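Local coordinates for UspA1 (Moraxella catarrhalis, PDB 3NTN), which acts as a trimeric autotransporter adhesin of the outer membrane that binds fibronectin and the host receptor CEACAM1, at the interface of chains A and B. Sequence-based numbering; all coordinates share one arbitrary frame. Chains: chain A/B, UspA1.

The interface of chains A and B. Residues chain A 134-135, 137, 139; chain B 186, 189-190, 192-193, 196.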
# COMPACT_ATOMS: atom_id res chain seq x y z
N VAL A 134 -25.82 -3.32 -11.48
CA VAL A 134 -25.94 -1.87 -11.40
C VAL A 134 -27.21 -1.48 -12.11
O VAL A 134 -27.28 -1.55 -13.34
CB VAL A 134 -24.79 -1.19 -12.10
CG1 VAL A 134 -24.93 0.36 -11.98
CG2 VAL A 134 -23.44 -1.71 -11.59
N GLY A 135 -28.23 -1.09 -11.36
CA GLY A 135 -29.50 -0.72 -11.96
C GLY A 135 -29.94 -1.50 -13.21
O GLY A 135 -30.24 -0.89 -14.29
N LEU A 137 -28.24 -3.59 -15.04
CA LEU A 137 -27.07 -4.05 -15.80
C LEU A 137 -26.19 -5.03 -14.97
O LEU A 137 -25.79 -4.70 -13.85
CB LEU A 137 -26.21 -2.86 -16.24
CG LEU A 137 -24.97 -3.16 -17.10
CD1 LEU A 137 -25.34 -3.77 -18.49
CD2 LEU A 137 -24.19 -1.88 -17.25
N LEU A 139 -22.64 -6.85 -14.37
CA LEU A 139 -21.20 -6.93 -14.67
C LEU A 139 -20.63 -8.24 -14.16
O LEU A 139 -20.84 -8.59 -13.01
CB LEU A 139 -20.43 -5.75 -14.10
CG LEU A 139 -20.95 -4.38 -14.52
CD1 LEU A 139 -20.12 -3.26 -13.79
CD2 LEU A 139 -20.88 -4.23 -16.01
N HIS B 186 -19.04 2.38 -10.16
CA HIS B 186 -20.52 2.34 -10.05
C HIS B 186 -21.17 3.54 -10.71
O HIS B 186 -22.10 3.38 -11.49
CB HIS B 186 -21.00 2.28 -8.59
CG HIS B 186 -22.48 2.11 -8.46
ND1 HIS B 186 -23.09 0.87 -8.33
CD2 HIS B 186 -23.48 3.02 -8.43
CE1 HIS B 186 -24.40 1.04 -8.24
NE2 HIS B 186 -24.66 2.33 -8.32
N ALA B 189 -21.00 3.23 -14.35
CA ALA B 189 -21.83 2.13 -14.77
C ALA B 189 -23.32 2.49 -14.82
O ALA B 189 -24.05 1.88 -15.61
CB ALA B 189 -21.63 0.91 -13.86
N THR B 190 -23.76 3.44 -13.97
CA THR B 190 -25.18 3.80 -13.93
C THR B 190 -25.56 4.48 -15.25
O THR B 190 -26.65 4.26 -15.79
CB THR B 190 -25.60 4.75 -12.73
OG1 THR B 190 -24.89 6.01 -12.83
CG2 THR B 190 -25.36 4.11 -11.36
N VAL B 192 -23.85 4.00 -18.12
CA VAL B 192 -23.80 2.94 -19.16
C VAL B 192 -25.10 2.15 -19.23
O VAL B 192 -25.65 1.91 -20.30
CB VAL B 192 -22.60 1.97 -18.95
CG1 VAL B 192 -22.62 0.74 -19.92
CG2 VAL B 192 -21.32 2.75 -19.07
N ALA B 193 -25.58 1.72 -18.06
CA ALA B 193 -26.91 1.10 -17.91
C ALA B 193 -28.07 1.97 -18.50
O ALA B 193 -29.05 1.47 -19.11
CB ALA B 193 -27.15 0.84 -16.46
N LYS B 196 -27.82 1.92 -22.24
CA LYS B 196 -28.26 0.69 -22.80
C LYS B 196 -29.80 0.65 -22.89
O LYS B 196 -30.33 0.13 -23.88
CB LYS B 196 -27.74 -0.46 -21.96
CG LYS B 196 -28.20 -1.81 -22.41
CD LYS B 196 -27.42 -2.85 -21.64
CE LYS B 196 -28.11 -4.20 -21.71
NZ LYS B 196 -27.73 -4.80 -23.01
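A beta-hairpin in the neck of chain A, formed by strands 132-134 and 137-139, lays the side chains at its turn on the N-terminal part of helix 182-217 of chain B, the start of the coiled-coil stalk. A:Val134 and A:Leu137, on either side of the turn, carry the contact. A:Leu137 CB rests on the methyl CB of B:Ala193 at 3.8 Å. With CG anti to the backbone N (chi1 -178°), the two branches of A:Leu137 then part over the helix: CD1 reaches the aliphatic stem of B:Lys196, 3.9 Å from its CD, whereas CD2 turns toward the backbone N of B:Ala193 and lies 4.1 Å from CG1 of B:Val192. The lysine chain is extended up to its last torsion, where it bends (chi4 81°), so its methylene stem meets the leucine. One turn back, A:Val134 points CG1, anti to its own N, between B:His186, B:Ala189 and B:Thr190. A:Val134 CG1 sits over one face of the B:His186 imidazole, toward its rim, 3.8 Å from CE1, and equally far from the methyl CG2 of B:Thr190; CG2 of A:Val134 lies 3.9 Å from CB of B:Ala189. No polar atoms pair across this patch, which therefore holds by apolar fit, the two alanine methyls presumably allowing close approach. The contact packs the hairpin against the neighbouring stalk helix and likely steadies the trimer where head passes into coiled coil.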